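Ulvan Lyase-PL25 (Pseudoalteromonas sp. PLSV, PDB 5UAM) degrades ulvan, the sulfated cell-wall polysaccharide of green seaweeds, as a beta-propeller lyase of polysaccharide lyase family 25. Local coordinates at residues Lys127-His135 and His181-Val189; Gly228-Asp238 and Thr304-Gly315. All coordinates share one frame; numbering follows the deposited sequence.

How the contacts relate
Both contacts lie in the beta-propeller, and along the chain they come in series: contact 1 is closed before contact 2 begins. Their centres are 24 Å apart and their nearest atoms about 7 Å apart, so they do not touch. They share a sheet. Residues 181-189 lead into strand 188-193, and residues 228-238 begin strand 232-243 of the same antiparallel array. Contact 1 ties the loop between strands 112-116 and 139-143 to this sheet beside the zinc site, whereas contact 2 packs the sheet against strand 303-311 of the next one. Strand 232-243 carries the zinc ligands His240 and Cys242, His184 lies in the loop leading into strand 188-193, and His254 completes the site.

Contact 1 of 2, residues Lys127-His135 and His181-Val189; sequences KNPLGNTHH and HGAHRSDWV. With ZN (zinc ion), chain D; EDO (1,2-ethanediol), chain J; PO4 (phosphate ion), chain E.
The side-chain amide of Asn128 runs alongside the imidazole of His181, pointing the other way, the two planes 32° apart, and grips this residue at two points. Its ND2 gives a nearly straight hydrogen bond to His181 O (2.9 Å), which lies in the amide plane, while OD1 meets the ring edge and takes a weak bond from His181 ND1. With CG anti to the backbone N (chi1 179°), the Asn128 amide also turns back on its own loop: OD1 accepts from Leu130 N in an Asx turn, and ND2 reaches Asn132 O. Leu130 lies over one face of the imidazole, its CB 4.0 Å from the ring centroid in a CH-pi contact, and its CD1 packs on Val189 CG1. Next to it the backbones meet, Asp187 N bonding to Leu130 O at 2.9 Å.

Asn132 engages the 183-185 part of the loop. A chi1 of 66° brings OD1 to Arg185 N (2.9 Å), which approaches from above the carbonyl plane, and the same oxygen lies 3.3 Å from Ala183 CB. Asn132 O is held from opposite faces of its plane, by Asn128 ND2 and by Ala183 N at 3.0 Å. One water accepts from both Asn132 ND2 and His184 N. His184 ND1 in turn binds zinc at 2.1 Å together with His240, Cys242 and His254, and its NE2 donates to a phosphate that His99, His119, Arg180 and Tyr222 also hold. The guanidinium of Arg185 extends from the contact to a salt bridge with Asp244.

Amide and backbone bonds on both flanks of His184 thus fix the 181-187 loop, consistent with a second-shell role in presenting this zinc ligand to the substrate site.

Contact 2 of 2, residues Gly228-Asp238 and Thr304-Gly315; sequences GQGDNIIVSYD and TFNGSTHLDAQG
Leu311 overlaps Ile234, the two side chains lying side by side and oppositely directed with Leu311 CD2 3.9 Å from Ile234 CD1. The leucine's other methyl, CD1, packs on Gly228 CA, and the extended Gln229 crosses over the same side chain to bring NE2 to Asp312 O (3.1 Å). That carbonyl is reached from its opposite face by Gly315 N, within the type I turn Asp312-Gly315.

Farther along, Thr309 turns CG2 onto Ser236 OG (3.5 Å), while its hydroxyl bonds to His318 O. Asn306, its CG anti to the backbone N (chi1 -159°), sends ND2 to Ser236 O from above the carbonyl plane, and a water links its OD1 with Ser236 OG. At the far end Thr304 OG1 donates to the anti lone pair of Asp238 OD2 at 2.7 Å, and Arg258 forms a salt bridge with the same oxygen. Replacing Asp238 by an alanine would probably leave the Thr304 hydroxyl without its acceptor and Arg258 without this counter-charge.

The strands run nearly antiparallel, at 151°, with axes 6.5 Å apart at closest approach, and are joined through side chains without backbone hydrogen bonds between them. This is face-to-face packing of adjacent propeller sheets, apolar at Ile234 and Leu311, with an amide-carbonyl bond beside them at the turns, and polar at Asp238, where OD2 of the buried carboxylate takes both hydroxyl and guanidinium beside the substrate-binding Tyr222.

Contact 1 of 2, residues Lys127-His135 and His181-Val189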
loop_
_atom_site.group_PDB
_atom_site.type_symbol
_atom_site.label_atom_id
_atom_site.label_comp_id
_atom_site.label_asym_id
_atom_site.label_seq_id
_atom_site.Cartn_x
_atom_site.Cartn_y
_atom_site.Cartn_z
ATOM N N LYS A 127 22.948 9.804 -10.177
ATOM C CA LYS A 127 23.191 8.374 -10.265
ATOM C C LYS A 127 22.621 7.731 -9.007
ATOM O O LYS A 127 23.013 8.078 -7.887
ATOM C CB LYS A 127 24.693 8.121 -10.400
ATOM C CG LYS A 127 25.128 6.698 -10.131
ATOM C CD LYS A 127 24.559 5.723 -11.113
ATOM C CE LYS A 127 25.300 4.388 -10.968
ATOM N NZ LYS A 127 24.563 3.275 -11.592
ATOM N N ASN A 128 21.665 6.827 -9.185
ATOM C CA ASN A 128 21.047 6.123 -8.065
ATOM C C ASN A 128 22.020 5.060 -7.556
ATOM O O ASN A 128 22.354 4.128 -8.295
ATOM C CB ASN A 128 19.780 5.460 -8.568
ATOM C CG ASN A 128 19.052 4.678 -7.504
ATOM O OD1 ASN A 128 19.477 4.614 -6.356
ATOM N ND2 ASN A 128 17.917 4.097 -7.883
ATOM N N PRO A 129 22.528 5.174 -6.325
ATOM C CA PRO A 129 23.557 4.229 -5.868
ATOM C C PRO A 129 23.006 2.909 -5.366
ATOM O O PRO A 129 23.802 1.987 -5.126
ATOM C CB PRO A 129 24.233 4.985 -4.727
ATOM C CG PRO A 129 23.154 5.815 -4.159
ATOM C CD PRO A 129 22.238 6.207 -5.317
ATOM N N LEU A 130 21.689 2.777 -5.243
ATOM C CA LEU A 130 21.079 1.585 -4.683
ATOM C C LEU A 130 20.067 0.954 -5.615
ATOM O O LEU A 130 19.356 0.024 -5.204
ATOM C CB LEU A 130 20.454 1.886 -3.325
ATOM C CG LEU A 130 21.439 2.253 -2.220
ATOM C CD1 LEU A 130 20.670 2.656 -0.987
ATOM C CD2 LEU A 130 22.366 1.097 -1.893
ATOM N N GLY A 131 20.029 1.379 -6.868
ATOM C CA GLY A 131 19.091 0.780 -7.787
ATOM C C GLY A 131 19.167 1.423 -9.148
ATOM O O GLY A 131 20.070 2.210 -9.444
ATOM N N ASN A 132 18.199 1.045 -9.981
ATOM C CA ASN A 132 17.996 1.661 -11.286
ATOM C C ASN A 132 16.872 2.693 -11.180
ATOM O O ASN A 132 16.340 2.968 -10.102
ATOM C CB ASN A 132 17.773 0.587 -12.365
ATOM C CG ASN A 132 16.473 -0.202 -12.187
ATOM O OD1 ASN A 132 15.913 -0.275 -11.112
ATOM N ND2 ASN A 132 15.998 -0.792 -13.280
ATOM N N THR A 133 16.537 3.311 -12.310
ATOM C CA THR A 133 15.572 4.404 -12.336
ATOM C C THR A 133 14.503 4.131 -13.385
ATOM O O THR A 133 14.582 3.175 -14.164
ATOM C CB THR A 133 16.265 5.740 -12.638
ATOM O OG1 THR A 133 16.799 5.727 -13.964
ATOM C CG2 THR A 133 17.395 5.998 -11.653
ATOM N N HIS A 134 13.497 5.000 -13.401
ATOM C CA HIS A 134 12.437 4.930 -14.401
ATOM C C HIS A 134 11.988 6.354 -14.701
ATOM O O HIS A 134 12.620 7.023 -15.530
ATOM C CB HIS A 134 11.320 4.008 -13.920
ATOM C CG HIS A 134 10.219 3.813 -14.909
ATOM N ND1 HIS A 134 10.430 3.367 -16.196
ATOM C CD2 HIS A 134 8.886 4.023 -14.795
ATOM C CE1 HIS A 134 9.270 3.299 -16.827
ATOM N NE2 HIS A 134 8.317 3.678 -15.995
ATOM N N HIS A 135 10.964 6.866 -14.023
ATOM C CA HIS A 135 10.662 8.293 -14.129
ATOM C C HIS A 135 9.921 8.756 -12.890
ATOM O O HIS A 135 9.339 7.959 -12.160
ATOM C CB HIS A 135 9.889 8.668 -15.395
ATOM C CG HIS A 135 8.673 7.842 -15.642
ATOM N ND1 HIS A 135 8.417 7.268 -16.871
ATOM C CD2 HIS A 135 7.634 7.503 -14.841
ATOM C CE1 HIS A 135 7.268 6.616 -16.817
ATOM N NE2 HIS A 135 6.771 6.743 -15.597
ATOM N N HIS A 181 14.132 1.844 -3.492
ATOM C CA HIS A 181 15.071 2.924 -3.820
ATOM C C HIS A 181 15.416 2.927 -5.314
ATOM O O HIS A 181 16.564 2.766 -5.737
ATOM C CB HIS A 181 16.314 2.805 -2.941
ATOM C CG HIS A 181 17.188 4.025 -2.877
ATOM N ND1 HIS A 181 17.912 4.488 -3.954
ATOM C CD2 HIS A 181 17.564 4.795 -1.824
ATOM C CE1 HIS A 181 18.655 5.517 -3.580
ATOM N NE2 HIS A 181 18.445 5.738 -2.295
ATOM N N GLY A 182 14.357 3.080 -6.126
ATOM C CA GLY A 182 14.491 3.096 -7.565
ATOM C C GLY A 182 13.413 2.278 -8.239
ATOM O O GLY A 182 12.318 2.138 -7.683
ATOM N N ALA A 183 13.732 1.751 -9.419
ATOM C CA ALA A 183 12.834 0.860 -10.147
ATOM C C ALA A 183 13.106 -0.597 -9.753
ATOM O O ALA A 183 13.534 -0.849 -8.628
ATOM C CB ALA A 183 12.961 1.135 -11.644
ATOM N N HIS A 184 12.827 -1.578 -10.623
ATOM C CA HIS A 184 12.848 -2.978 -10.175
ATOM C C HIS A 184 14.158 -3.391 -9.546
ATOM O O HIS A 184 14.176 -4.165 -8.574
ATOM C CB HIS A 184 12.630 -3.919 -11.336
ATOM C CG HIS A 184 11.223 -3.971 -11.780
ATOM N ND1 HIS A 184 10.716 -5.029 -12.499
ATOM C CD2 HIS A 184 10.212 -3.094 -11.615
ATOM C CE1 HIS A 184 9.441 -4.792 -12.761
ATOM N NE2 HIS A 184 9.111 -3.630 -12.231
ATOM N N ARG A 185 15.272 -2.984 -10.140
ATOM C CA ARG A 185 16.554 -3.559 -9.787
ATOM C C ARG A 185 17.186 -2.651 -8.738
ATOM O O ARG A 185 18.211 -2.000 -8.948
ATOM C CB ARG A 185 17.398 -3.778 -11.036
ATOM C CG ARG A 185 16.736 -4.820 -11.933
ATOM C CD ARG A 185 17.539 -5.165 -13.171
ATOM N NE ARG A 185 17.020 -6.383 -13.776
ATOM C CZ ARG A 185 17.621 -7.049 -14.751
ATOM N NH1 ARG A 185 18.779 -6.618 -15.249
ATOM N NH2 ARG A 185 17.067 -8.155 -15.220
ATOM N N SER A 186 16.531 -2.645 -7.575
ATOM C CA SER A 186 16.839 -1.702 -6.519
ATOM C C SER A 186 16.629 -2.351 -5.166
ATOM O O SER A 186 15.765 -3.218 -4.996
ATOM C CB SER A 186 15.911 -0.480 -6.574
ATOM O OG SER A 186 15.951 0.153 -7.844
ATOM N N ASP A 187 17.403 -1.894 -4.193
ATOM C CA ASP A 187 17.145 -2.302 -2.820
ATOM C C ASP A 187 15.869 -1.645 -2.306
ATOM O O ASP A 187 15.453 -0.582 -2.769
ATOM C CB ASP A 187 18.273 -1.849 -1.899
ATOM C CG ASP A 187 19.598 -2.592 -2.111
ATOM O OD1 ASP A 187 19.767 -3.433 -3.032
ATOM O OD2 ASP A 187 20.517 -2.290 -1.313
ATOM N N TRP A 188 15.244 -2.285 -1.322
ATOM C CA TRP A 188 14.233 -1.636 -0.492
ATOM C C TRP A 188 14.918 -1.076 0.738
ATOM O O TRP A 188 15.830 -1.706 1.289
ATOM C CB TRP A 188 13.110 -2.588 -0.090
ATOM C CG TRP A 188 12.155 -2.819 -1.215
ATOM C CD1 TRP A 188 12.420 -3.480 -2.373
ATOM C CD2 TRP A 188 10.817 -2.348 -1.318
ATOM N NE1 TRP A 188 11.322 -3.468 -3.189
ATOM C CE2 TRP A 188 10.319 -2.795 -2.558
ATOM C CE3 TRP A 188 9.986 -1.608 -0.478
ATOM C CZ2 TRP A 188 9.012 -2.524 -2.980
ATOM C CZ3 TRP A 188 8.651 -1.335 -0.924
ATOM C CH2 TRP A 188 8.213 -1.802 -2.145
ATOM N N VAL A 189 14.477 0.105 1.148
ATOM C CA VAL A 189 15.156 0.880 2.170
ATOM C C VAL A 189 14.128 1.527 3.087
ATOM O O VAL A 189 12.938 1.609 2.781
ATOM C CB VAL A 189 16.021 1.998 1.557
ATOM C CG1 VAL A 189 17.017 1.446 0.544
ATOM C CG2 VAL A 189 15.126 3.050 0.910
HETATM ZN ZN ZN D . 11.573 -6.811 -13.093
HETATM C C1 EDO J . 23.079 -2.075 -3.853
HETATM O O1 EDO J . 22.582 -3.422 -3.801
HETATM C C2 EDO J . 24.380 -2.039 -4.646
HETATM O O2 EDO J . 24.137 -2.536 -5.967
HETATM P P PO4 E . 6.687 -1.543 -10.959
HETATM O O1 PO4 E . 6.985 -2.238 -12.273
HETATM O O2 PO4 E . 7.166 -2.356 -9.827
HETATM O O3 PO4 E . 5.183 -1.415 -10.910
HETATM O O4 PO4 E . 7.401 -0.196 -10.973
HETATM O O HOH W 1 12.987 -1.444 -13.619
#

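Contact 2 of 2, residues Gly228-Asp238 and Thr304-Gly315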
loop_
_atom_site.group_PDB
_atom_site.type_symbol
_atom_site.label_atom_id
_atom_site.label_comp_id
_atom_site.label_asym_id
_atom_site.label_seq_id
_atom_site.Cartn_x
_atom_site.Cartn_y
_atom_site.Cartn_z
ATOM N N GLY A 228 3.843 -3.028 14.167
ATOM C CA GLY A 228 3.671 -4.203 14.972
ATOM C C GLY A 228 3.192 -3.816 16.348
ATOM O O GLY A 228 2.384 -2.898 16.511
ATOM N N GLN A 229 3.715 -4.490 17.357
ATOM C CA GLN A 229 3.422 -4.107 18.720
ATOM C C GLN A 229 4.676 -3.510 19.342
ATOM O O GLN A 229 5.793 -3.772 18.887
ATOM C CB GLN A 229 2.832 -5.299 19.495
ATOM C CG GLN A 229 1.409 -5.610 18.946
ATOM C CD GLN A 229 0.857 -6.991 19.274
ATOM O OE1 GLN A 229 1.425 -7.717 20.076
ATOM N NE2 GLN A 229 -0.282 -7.349 18.652
ATOM N N GLY A 230 4.462 -2.626 20.310
ATOM C CA GLY A 230 5.584 -2.007 21.002
ATOM C C GLY A 230 6.337 -1.086 20.067
ATOM O O GLY A 230 5.756 -0.228 19.393
ATOM N N ASP A 231 7.652 -1.269 20.008
ATOM C CA ASP A 231 8.481 -0.475 19.114
ATOM C C ASP A 231 8.856 -1.233 17.852
ATOM O O ASP A 231 9.833 -0.880 17.193
ATOM C CB ASP A 231 9.717 0.035 19.848
ATOM C CG ASP A 231 9.360 1.012 20.952
ATOM O OD1 ASP A 231 8.466 1.880 20.742
ATOM O OD2 ASP A 231 9.958 0.887 22.028
ATOM N N ASN A 232 8.058 -2.222 17.458
ATOM C CA ASN A 232 8.357 -3.011 16.276
ATOM C C ASN A 232 7.547 -2.565 15.065
ATOM O O ASN A 232 6.401 -2.116 15.177
ATOM C CB ASN A 232 8.057 -4.482 16.530
ATOM C CG ASN A 232 8.912 -5.046 17.625
ATOM O OD1 ASN A 232 10.113 -4.807 17.645
ATOM N ND2 ASN A 232 8.297 -5.752 18.568
ATOM N N ILE A 233 8.184 -2.693 13.908
ATOM C CA ILE A 233 7.569 -2.590 12.593
ATOM C C ILE A 233 7.638 -3.971 11.965
ATOM O O ILE A 233 8.635 -4.681 12.124
ATOM C CB ILE A 233 8.320 -1.540 11.749
ATOM C CG1 ILE A 233 7.989 -0.135 12.278
ATOM C CG2 ILE A 233 8.035 -1.689 10.241
ATOM C CD1 ILE A 233 8.848 0.970 11.669
ATOM N N ILE A 234 6.579 -4.379 11.279
ATOM C CA ILE A 234 6.514 -5.695 10.657
ATOM C C ILE A 234 6.450 -5.516 9.147
ATOM O O ILE A 234 5.927 -4.513 8.648
ATOM C CB ILE A 234 5.336 -6.540 11.188
ATOM C CG1 ILE A 234 3.992 -5.874 10.942
ATOM C CG2 ILE A 234 5.563 -6.863 12.672
ATOM C CD1 ILE A 234 2.810 -6.784 11.260
ATOM N N VAL A 235 7.047 -6.453 8.420
ATOM C CA VAL A 235 7.192 -6.330 6.973
ATOM C C VAL A 235 6.882 -7.678 6.323
ATOM O O VAL A 235 7.542 -8.677 6.633
ATOM C CB VAL A 235 8.600 -5.861 6.575
ATOM C CG1 VAL A 235 8.676 -5.624 5.064
ATOM C CG2 VAL A 235 8.983 -4.597 7.362
ATOM N N SER A 236 5.918 -7.695 5.390
ATOM C CA SER A 236 5.677 -8.854 4.552
ATOM C C SER A 236 6.113 -8.513 3.139
ATOM O O SER A 236 6.056 -7.358 2.713
ATOM C CB SER A 236 4.222 -9.306 4.577
ATOM O OG SER A 236 3.374 -8.255 4.166
ATOM N N TYR A 237 6.577 -9.511 2.410
ATOM C CA TYR A 237 7.125 -9.205 1.099
ATOM C C TYR A 237 7.055 -10.427 0.201
ATOM O O TYR A 237 7.062 -11.555 0.675
ATOM C CB TYR A 237 8.563 -8.684 1.187
ATOM C CG TYR A 237 9.568 -9.439 2.043
ATOM C CD1 TYR A 237 9.570 -9.315 3.435
ATOM C CD2 TYR A 237 10.581 -10.182 1.454
ATOM C CE1 TYR A 237 10.525 -9.931 4.196
ATOM C CE2 TYR A 237 11.539 -10.800 2.214
ATOM C CZ TYR A 237 11.518 -10.669 3.590
ATOM O OH TYR A 237 12.509 -11.274 4.344
ATOM N N ASP A 238 6.950 -10.182 -1.104
ATOM C CA ASP A 238 7.109 -11.246 -2.093
ATOM C C ASP A 238 8.326 -10.969 -2.967
ATOM O O ASP A 238 8.896 -9.872 -2.967
ATOM C CB ASP A 238 5.824 -11.551 -2.909
ATOM C CG ASP A 238 5.346 -10.405 -3.817
ATOM O OD1 ASP A 238 5.599 -9.224 -3.555
ATOM O OD2 ASP A 238 4.641 -10.719 -4.816
ATOM N N THR A 304 2.366 -13.995 -7.616
ATOM C CA THR A 304 1.865 -13.240 -6.475
ATOM C C THR A 304 1.781 -11.744 -6.741
ATOM O O THR A 304 2.386 -11.193 -7.668
ATOM C CB THR A 304 2.741 -13.477 -5.237
ATOM O OG1 THR A 304 4.109 -13.270 -5.595
ATOM C CG2 THR A 304 2.542 -14.898 -4.731
ATOM N N PHE A 305 0.989 -11.099 -5.900
ATOM C CA PHE A 305 0.924 -9.652 -5.802
ATOM C C PHE A 305 0.716 -9.388 -4.328
ATOM O O PHE A 305 -0.224 -9.917 -3.726
ATOM C CB PHE A 305 -0.242 -9.091 -6.633
ATOM C CG PHE A 305 -0.329 -7.583 -6.643
ATOM C CD1 PHE A 305 0.474 -6.840 -7.486
ATOM C CD2 PHE A 305 -1.233 -6.925 -5.823
ATOM C CE1 PHE A 305 0.382 -5.450 -7.492
ATOM C CE2 PHE A 305 -1.320 -5.555 -5.843
ATOM C CZ PHE A 305 -0.520 -4.836 -6.670
ATOM N N ASN A 306 1.634 -8.658 -3.727
ATOM C CA ASN A 306 1.674 -8.577 -2.282
ATOM C C ASN A 306 0.436 -7.882 -1.712
ATOM O O ASN A 306 -0.250 -7.085 -2.375
ATOM C CB ASN A 306 2.949 -7.864 -1.841
ATOM C CG ASN A 306 3.316 -8.160 -0.430
ATOM O OD1 ASN A 306 3.055 -9.235 0.079
ATOM N ND2 ASN A 306 3.947 -7.188 0.219
ATOM N N GLY A 307 0.156 -8.204 -0.454
ATOM C CA GLY A 307 -0.944 -7.635 0.292
ATOM C C GLY A 307 -0.429 -6.883 1.492
ATOM O O GLY A 307 0.254 -5.883 1.313
ATOM N N SER A 308 -0.744 -7.333 2.703
ATOM C CA SER A 308 -0.431 -6.595 3.919
ATOM C C SER A 308 -0.269 -7.598 5.049
ATOM O O SER A 308 -0.509 -8.795 4.888
ATOM C CB SER A 308 -1.549 -5.615 4.253
ATOM O OG SER A 308 -2.764 -6.361 4.377
ATOM N N THR A 309 0.147 -7.098 6.208
ATOM C CA THR A 309 0.364 -7.955 7.369
ATOM C C THR A 309 -0.036 -7.219 8.640
ATOM O O THR A 309 0.155 -6.012 8.761
ATOM C CB THR A 309 1.830 -8.456 7.417
ATOM O OG1 THR A 309 2.035 -9.296 8.557
ATOM C CG2 THR A 309 2.814 -7.317 7.488
ATOM N N HIS A 310 -0.581 -7.981 9.593
ATOM C CA HIS A 310 -1.019 -7.460 10.881
ATOM C C HIS A 310 -0.847 -8.543 11.931
ATOM O O HIS A 310 -0.966 -9.743 11.636
ATOM C CB HIS A 310 -2.515 -7.076 10.859
ATOM C CG HIS A 310 -2.868 -6.091 9.798
ATOM N ND1 HIS A 310 -2.537 -4.760 9.896
ATOM C CD2 HIS A 310 -3.520 -6.244 8.624
ATOM C CE1 HIS A 310 -2.967 -4.132 8.809
ATOM N NE2 HIS A 310 -3.574 -5.009 8.033
ATOM N N LEU A 311 -0.571 -8.118 13.166
ATOM C CA LEU A 311 -0.434 -9.061 14.268
ATOM C C LEU A 311 -1.758 -9.285 14.978
ATOM O O LEU A 311 -2.539 -8.349 15.170
ATOM C CB LEU A 311 0.552 -8.539 15.306
ATOM C CG LEU A 311 1.959 -8.241 14.806
ATOM C CD1 LEU A 311 2.855 -7.837 15.957
ATOM C CD2 LEU A 311 2.564 -9.431 14.075
ATOM N N ASP A 312 -1.986 -10.530 15.408
ATOM C CA ASP A 312 -3.139 -10.834 16.240
ATOM C C ASP A 312 -2.839 -10.474 17.699
ATOM O O ASP A 312 -1.763 -9.976 18.042
ATOM C CB ASP A 312 -3.619 -12.280 16.032
ATOM C CG ASP A 312 -2.643 -13.341 16.507
ATOM O OD1 ASP A 312 -1.858 -13.107 17.443
ATOM O OD2 ASP A 312 -2.690 -14.458 15.950
ATOM N N ALA A 313 -3.835 -10.703 18.558
ATOM C CA ALA A 313 -3.759 -10.306 19.958
ATOM C C ALA A 313 -2.692 -11.072 20.721
ATOM O O ALA A 313 -2.274 -10.633 21.802
ATOM C CB ALA A 313 -5.115 -10.536 20.619
ATOM N N GLN A 314 -2.234 -12.194 20.186
ATOM C CA GLN A 314 -1.131 -12.924 20.778
ATOM C C GLN A 314 0.216 -12.518 20.201
ATOM O O GLN A 314 1.238 -13.107 20.567
ATOM C CB GLN A 314 -1.337 -14.423 20.597
ATOM C CG GLN A 314 -2.531 -14.967 21.350
ATOM C CD GLN A 314 -2.589 -16.472 21.330
ATOM O OE1 GLN A 314 -1.577 -17.145 21.137
ATOM N NE2 GLN A 314 -3.767 -17.012 21.562
ATOM N N GLY A 315 0.245 -11.510 19.342
ATOM C CA GLY A 315 1.484 -11.073 18.737
ATOM C C GLY A 315 1.906 -11.852 17.518
ATOM O O GLY A 315 3.010 -11.627 17.013
HETATM O O HOH W 2 1.749 -9.529 2.410
#